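Local coordinates for sugar kinase, pfkB family (Thermotoga maritima, PDB 2AJR), which probably phosphorylates a sugar phosphate with ATP, as a pfkB-family kinase of the 1-phosphofructokinase type, and binds a magnesium ion, at residues A[139-144]-A[169-174]; A[177-182]-A[197-202]. One frame throughout, in Å; residues are numbered along the deposited sequence.

Interaction 1. Residues A[139-144]-A[169-174]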
loop_
_atom_site.group_PDB
_atom_site.type_symbol
_atom_site.label_atom_id
_atom_site.label_comp_id
_atom_site.label_asym_id
_atom_site.label_seq_id
_atom_site.Cartn_x
_atom_site.Cartn_y
_atom_site.Cartn_z
ATOM N N ARG A 139 -12.877 27.039 10.635
ATOM C CA ARG A 139 -12.047 27.464 9.497
ATOM C C ARG A 139 -12.835 27.532 8.206
ATOM O O ARG A 139 -12.566 28.374 7.345
ATOM C CB ARG A 139 -10.920 26.482 9.249
ATOM C CG ARG A 139 -9.816 26.529 10.222
ATOM C CD ARG A 139 -8.606 25.837 9.624
ATOM N NE ARG A 139 -7.479 25.883 10.541
ATOM C CZ ARG A 139 -6.435 25.070 10.500
ATOM N NH1 ARG A 139 -6.335 24.129 9.572
ATOM N NH2 ARG A 139 -5.483 25.201 11.402
ATOM N N TYR A 140 -13.761 26.593 8.048
ATOM C CA TYR A 140 -14.627 26.556 6.873
ATOM C C TYR A 140 -15.402 27.877 6.749
ATOM O O TYR A 140 -15.402 28.495 5.685
ATOM C CB TYR A 140 -15.584 25.356 6.945
ATOM C CG TYR A 140 -16.557 25.253 5.789
ATOM C CD1 TYR A 140 -16.149 24.801 4.542
ATOM C CD2 TYR A 140 -17.892 25.614 5.947
ATOM C CE1 TYR A 140 -17.050 24.710 3.473
ATOM C CE2 TYR A 140 -18.795 25.527 4.891
ATOM C CZ TYR A 140 -18.374 25.071 3.659
ATOM O OH TYR A 140 -19.292 24.992 2.628
ATOM N N LYS A 141 -16.032 28.306 7.842
ATOM C CA LYS A 141 -16.783 29.573 7.862
ATOM C C LYS A 141 -15.907 30.732 7.436
ATOM O O LYS A 141 -16.321 31.568 6.656
ATOM C CB LYS A 141 -17.368 29.861 9.256
ATOM C CG LYS A 141 -18.507 28.932 9.634
ATOM C CD LYS A 141 -18.828 28.964 11.126
ATOM C CE LYS A 141 -19.841 27.870 11.509
ATOM N NZ LYS A 141 -19.752 27.488 12.953
HETATM N N MSE A 142 -14.682 30.768 7.936
HETATM C CA MSE A 142 -13.813 31.882 7.644
HETATM C C MSE A 142 -13.471 31.934 6.167
HETATM O O MSE A 142 -13.529 32.987 5.555
HETATM C CB MSE A 142 -12.573 31.834 8.522
HETATM C CG MSE A 142 -12.915 32.160 9.970
HETATM SE SE MSE A 142 -11.471 31.902 11.291
HETATM C CE MSE A 142 -12.389 32.746 12.855
ATOM N N THR A 143 -13.176 30.791 5.576
ATOM C CA THR A 143 -12.781 30.753 4.184
ATOM C C THR A 143 -13.912 31.151 3.208
ATOM O O THR A 143 -13.645 31.625 2.101
ATOM C CB THR A 143 -12.259 29.362 3.853
ATOM O OG1 THR A 143 -11.357 28.943 4.889
ATOM C CG2 THR A 143 -11.546 29.358 2.513
ATOM N N LEU A 144 -15.166 30.968 3.621
ATOM C CA LEU A 144 -16.320 31.199 2.734
ATOM C C LEU A 144 -16.444 32.658 2.237
ATOM O O LEU A 144 -16.827 32.904 1.085
ATOM C CB LEU A 144 -17.627 30.754 3.410
ATOM C CG LEU A 144 -17.903 29.245 3.504
ATOM C CD1 LEU A 144 -19.191 28.980 4.248
ATOM C CD2 LEU A 144 -17.952 28.581 2.140
ATOM N N VAL A 169 -23.100 22.707 3.284
ATOM C CA VAL A 169 -23.883 23.288 2.193
ATOM C C VAL A 169 -24.660 24.488 2.716
ATOM O O VAL A 169 -24.770 25.523 2.052
ATOM C CB VAL A 169 -24.871 22.256 1.599
ATOM C CG1 VAL A 169 -25.893 22.930 0.687
ATOM C CG2 VAL A 169 -24.115 21.143 0.863
ATOM N N ARG A 170 -25.185 24.337 3.925
ATOM C CA ARG A 170 -26.045 25.339 4.516
ATOM C C ARG A 170 -25.265 26.622 4.771
ATOM O O ARG A 170 -25.681 27.707 4.378
ATOM C CB ARG A 170 -26.651 24.801 5.817
ATOM C CG ARG A 170 -27.943 25.500 6.235
ATOM C CD ARG A 170 -28.152 25.381 7.735
ATOM N NE ARG A 170 -27.130 26.149 8.446
ATOM C CZ ARG A 170 -26.867 26.055 9.745
ATOM N NH1 ARG A 170 -27.547 25.217 10.521
ATOM N NH2 ARG A 170 -25.911 26.808 10.275
ATOM N N LEU A 171 -24.126 26.483 5.435
ATOM C CA LEU A 171 -23.255 27.613 5.697
ATOM C C LEU A 171 -22.866 28.321 4.397
ATOM O O LEU A 171 -22.936 29.550 4.317
ATOM C CB LEU A 171 -22.009 27.139 6.436
ATOM C CG LEU A 171 -22.242 26.669 7.875
ATOM C CD1 LEU A 171 -21.125 25.728 8.337
ATOM C CD2 LEU A 171 -22.353 27.871 8.787
ATOM N N ALA A 172 -22.473 27.544 3.386
ATOM C CA ALA A 172 -22.079 28.084 2.080
ATOM C C ALA A 172 -23.222 28.882 1.475
ATOM O O ALA A 172 -23.067 30.039 1.036
ATOM C CB ALA A 172 -21.685 26.961 1.136
ATOM N N ARG A 173 -24.383 28.249 1.496
ATOM C CA ARG A 173 -25.550 28.734 0.786
ATOM C C ARG A 173 -26.158 29.982 1.446
ATOM O O ARG A 173 -26.507 30.940 0.765
ATOM C CB ARG A 173 -26.557 27.579 0.675
ATOM C CG ARG A 173 -27.190 27.386 -0.666
ATOM C CD ARG A 173 -26.242 27.262 -1.841
ATOM N NE ARG A 173 -26.885 27.964 -2.952
ATOM C CZ ARG A 173 -26.648 29.225 -3.325
ATOM N NH1 ARG A 173 -25.711 29.959 -2.740
ATOM N NH2 ARG A 173 -27.334 29.752 -4.332
ATOM N N GLU A 174 -26.248 29.994 2.772
ATOM C CA GLU A 174 -26.681 31.190 3.487
ATOM C C GLU A 174 -25.830 32.413 3.140
ATOM O O GLU A 174 -26.298 33.532 3.233
ATOM C CB GLU A 174 -26.650 30.947 5.004
ATOM C CG GLU A 174 -27.863 30.153 5.514
ATOM C CD GLU A 174 -27.705 29.587 6.930
ATOM O OE1 GLU A 174 -26.596 29.653 7.518
ATOM O OE2 GLU A 174 -28.713 29.053 7.444
#
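Tyr-140 OH hydrogen-bonds to the carbonyl oxygen of Leu-168, one residue before 169-174, and the same oxygen packs against CB of Ala-172 at 3.4 Å. CG of Tyr-140, anti to the backbone N (chi1 178°), is directed toward helix 164-174, and the ring continues from it. CB of Leu-171 lies in the ring plane at its edge, 3.9 Å from CE2, while CG of Leu-144 stands above one face, offset toward the rim. Leu-144 itself reaches over to the partner helix, its CD1 3.7 Å from N of Ala-172 and 4.0 Å from CB of Leu-171, its CD2 4.2 Å from the methyl of Ala-172. Leu-171 sits between Tyr-140, Leu-144 and the extended chain of Lys-141, whose CE meets CD2 of Leu-171 at 3.7 Å on the outer margin of the contact. The axes of the two segments approach to 10.2 Å and run in the same direction, 24° apart. On the sheet side, Tyr-140 and Ala-172 also touch Val-150 of strand 149-153. This is the packing of two neighbouring helices laid on one face of the parallel part of a mixed sheet, as in the alpha/beta fold of ribokinase-like sugar kinases.

Interaction 2. Residues A[177-182]-A[197-202]; sequences VFVFVE and FPNVVK
The Phe-178 ring and the Asn-199 amide lie stacked, their planes 14° apart, with CB of Asn-199 over one face of the ring in a CH-pi contact 3.5 Å from its centroid. CG2 of Val-200 comes up to CE1 of the same ring, which also stacks with Phe-283 of helix 271-286. The two segments are the parallel strands of a beta-alpha-beta unit, with helix 185-193 as the crossover. Phe-180 pairs with Val-200 and Val-181 with Val-201, and the backbone ladder is regular: Val-181 N to Val-200 O (2.8 Å) and Lys-202 N to Val-181 O (2.9 Å) are nearly straight. At its start the ladder changes. Asn-199, with helical backbone torsions, immediately precedes strand 200-201, and O of Val-179 accepts from Val-200 N and, weakly, from Asn-199 N. The side-chain OD1 of Asn-199 takes the N-H of Val-179 at 2.7 Å, with the donor tilted 29° from the amide plane. ND2 of Asn-199 is held by Gln-235 OE1, which helps fix the rotation of the amide.

On the face toward helix 271-286, Phe-180 and Val-200 extend in the same direction next to each other, with CD2 of the phenylalanine 3.6 Å from CB of the valine. On the other face, the ring of Pro-198 packs against CG1 of Val-179 and CG2 of Val-181, facing helix 185-193, where Pro-198 touches Ile-191. Farther along, Glu-182 and Lys-202 run alongside each other without pairing their charges: Glu-182 OE1 forms a salt bridge with Lys-53, and the Lys-202 ammonium makes a cation-pi contact with Tyr-275. Between their backbones, CA of Glu-182 makes a CA-H...O contact of 3.2 Å with O of Lys-202.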
loop_
_atom_site.group_PDB
_atom_site.type_symbol
_atom_site.label_atom_id
_atom_site.label_comp_id
_atom_site.label_asym_id
_atom_site.label_seq_id
_atom_site.Cartn_x
_atom_site.Cartn_y
_atom_site.Cartn_z
ATOM N N VAL A 177 -22.666 31.639 -1.429
ATOM C CA VAL A 177 -21.616 30.931 -2.136
ATOM C C VAL A 177 -22.223 29.781 -2.951
ATOM O O VAL A 177 -23.036 28.990 -2.463
ATOM C CB VAL A 177 -20.543 30.422 -1.190
ATOM C CG1 VAL A 177 -19.489 29.653 -1.957
ATOM C CG2 VAL A 177 -19.915 31.597 -0.446
ATOM N N PHE A 178 -21.825 29.714 -4.213
ATOM C CA PHE A 178 -22.337 28.724 -5.142
ATOM C C PHE A 178 -21.725 27.371 -4.773
ATOM O O PHE A 178 -20.525 27.292 -4.484
ATOM C CB PHE A 178 -21.938 29.142 -6.556
ATOM C CG PHE A 178 -22.656 28.413 -7.632
ATOM C CD1 PHE A 178 -22.134 27.245 -8.157
ATOM C CD2 PHE A 178 -23.823 28.918 -8.158
ATOM C CE1 PHE A 178 -22.782 26.580 -9.168
ATOM C CE2 PHE A 178 -24.478 28.259 -9.169
ATOM C CZ PHE A 178 -23.963 27.086 -9.673
ATOM N N VAL A 179 -22.539 26.321 -4.762
ATOM C CA VAL A 179 -22.112 25.025 -4.225
ATOM C C VAL A 179 -22.202 23.900 -5.242
ATOM O O VAL A 179 -23.257 23.689 -5.819
ATOM C CB VAL A 179 -22.994 24.596 -3.021
ATOM C CG1 VAL A 179 -22.792 23.107 -2.720
ATOM C CG2 VAL A 179 -22.723 25.468 -1.794
ATOM N N PHE A 180 -21.094 23.178 -5.423
ATOM C CA PHE A 180 -21.042 21.904 -6.181
ATOM C C PHE A 180 -20.879 20.752 -5.191
ATOM O O PHE A 180 -20.005 20.829 -4.320
ATOM C CB PHE A 180 -19.809 21.849 -7.087
ATOM C CG PHE A 180 -19.774 22.888 -8.163
ATOM C CD1 PHE A 180 -19.417 24.201 -7.870
ATOM C CD2 PHE A 180 -20.045 22.546 -9.485
ATOM C CE1 PHE A 180 -19.356 25.167 -8.878
ATOM C CE2 PHE A 180 -19.978 23.506 -10.499
ATOM C CZ PHE A 180 -19.635 24.821 -10.191
ATOM N N VAL A 181 -21.666 19.681 -5.323
ATOM C CA VAL A 181 -21.444 18.486 -4.503
ATOM C C VAL A 181 -21.346 17.221 -5.342
ATOM O O VAL A 181 -22.153 17.012 -6.238
ATOM C CB VAL A 181 -22.559 18.293 -3.459
ATOM C CG1 VAL A 181 -22.403 16.948 -2.782
ATOM C CG2 VAL A 181 -22.538 19.413 -2.433
ATOM N N GLU A 182 -20.350 16.384 -5.046
ATOM C CA GLU A 182 -20.284 15.004 -5.568
ATOM C C GLU A 182 -20.125 14.027 -4.397
ATOM O O GLU A 182 -19.046 13.910 -3.842
ATOM C CB GLU A 182 -19.140 14.817 -6.600
ATOM C CG GLU A 182 -19.070 13.371 -7.199
ATOM C CD GLU A 182 -17.884 13.112 -8.159
ATOM O OE1 GLU A 182 -16.809 13.750 -8.024
ATOM O OE2 GLU A 182 -18.040 12.251 -9.055
ATOM N N PHE A 197 -29.622 23.707 -0.271
ATOM C CA PHE A 197 -29.351 22.686 -1.260
ATOM C C PHE A 197 -28.180 23.068 -2.172
ATOM O O PHE A 197 -27.920 24.255 -2.398
ATOM C CB PHE A 197 -30.616 22.450 -2.094
ATOM C CG PHE A 197 -31.786 21.956 -1.288
ATOM C CD1 PHE A 197 -31.879 20.619 -0.934
ATOM C CD2 PHE A 197 -32.776 22.835 -0.866
ATOM C CE1 PHE A 197 -32.943 20.153 -0.174
ATOM C CE2 PHE A 197 -33.850 22.388 -0.101
ATOM C CZ PHE A 197 -33.933 21.036 0.246
ATOM N N PRO A 198 -27.458 22.062 -2.697
ATOM C CA PRO A 198 -26.408 22.328 -3.666
ATOM C C PRO A 198 -26.935 22.956 -4.947
ATOM O O PRO A 198 -28.024 22.635 -5.372
ATOM C CB PRO A 198 -25.860 20.935 -3.960
ATOM C CG PRO A 198 -26.225 20.135 -2.791
ATOM C CD PRO A 198 -27.537 20.627 -2.383
ATOM N N ASN A 199 -26.153 23.841 -5.548
ATOM C CA ASN A 199 -26.486 24.396 -6.850
ATOM C C ASN A 199 -26.316 23.362 -7.973
ATOM O O ASN A 199 -27.158 23.279 -8.882
ATOM C CB ASN A 199 -25.620 25.610 -7.121
ATOM C CG ASN A 199 -25.868 26.703 -6.129
ATOM O OD1 ASN A 199 -25.201 26.789 -5.088
ATOM N ND2 ASN A 199 -26.875 27.517 -6.408
ATOM N N VAL A 200 -25.220 22.603 -7.889
ATOM C CA VAL A 200 -24.870 21.547 -8.834
ATOM C C VAL A 200 -24.593 20.258 -8.061
ATOM O O VAL A 200 -23.731 20.228 -7.193
ATOM C CB VAL A 200 -23.584 21.885 -9.619
ATOM C CG1 VAL A 200 -23.252 20.753 -10.591
ATOM C CG2 VAL A 200 -23.722 23.215 -10.343
ATOM N N VAL A 201 -25.337 19.206 -8.362
ATOM C CA VAL A 201 -25.150 17.918 -7.703
ATOM C C VAL A 201 -24.757 16.871 -8.745
ATOM O O VAL A 201 -25.309 16.828 -9.850
ATOM C CB VAL A 201 -26.413 17.470 -6.903
ATOM C CG1 VAL A 201 -27.657 17.269 -7.828
ATOM C CG2 VAL A 201 -26.116 16.212 -6.115
ATOM N N LYS A 202 -23.767 16.060 -8.407
ATOM C CA LYS A 202 -23.360 14.941 -9.251
ATOM C C LYS A 202 -23.187 13.736 -8.335
ATOM O O LYS A 202 -22.153 13.563 -7.722
ATOM C CB LYS A 202 -22.074 15.272 -10.023
ATOM C CG LYS A 202 -21.491 14.100 -10.765
ATOM C CD LYS A 202 -20.786 14.503 -12.028
ATOM C CE LYS A 202 -19.894 13.363 -12.532
ATOM N NZ LYS A 202 -20.698 12.184 -12.902
#

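How the interactions relate
The two interactions come in series along the chain, with centres about 13 Å apart on the same side of the chain's centre. Helix 164-174 supplies the second half of interaction 1 and leads through a short turn into strand 178-182, the first half of interaction 2. A probable hydrogen bond from Val-177 N to Ala-172 O spans the turn, and Ala-172 CB packs against CG2 of Val-179. Interaction 1 belongs to the helical layer on one face of the mixed sheet, and interaction 2 lies within that sheet. Interaction 1 is away from the magnesium site; in interaction 2, the side chain of Lys-202 is still about 11 Å from that of Ala-304, a magnesium ligand.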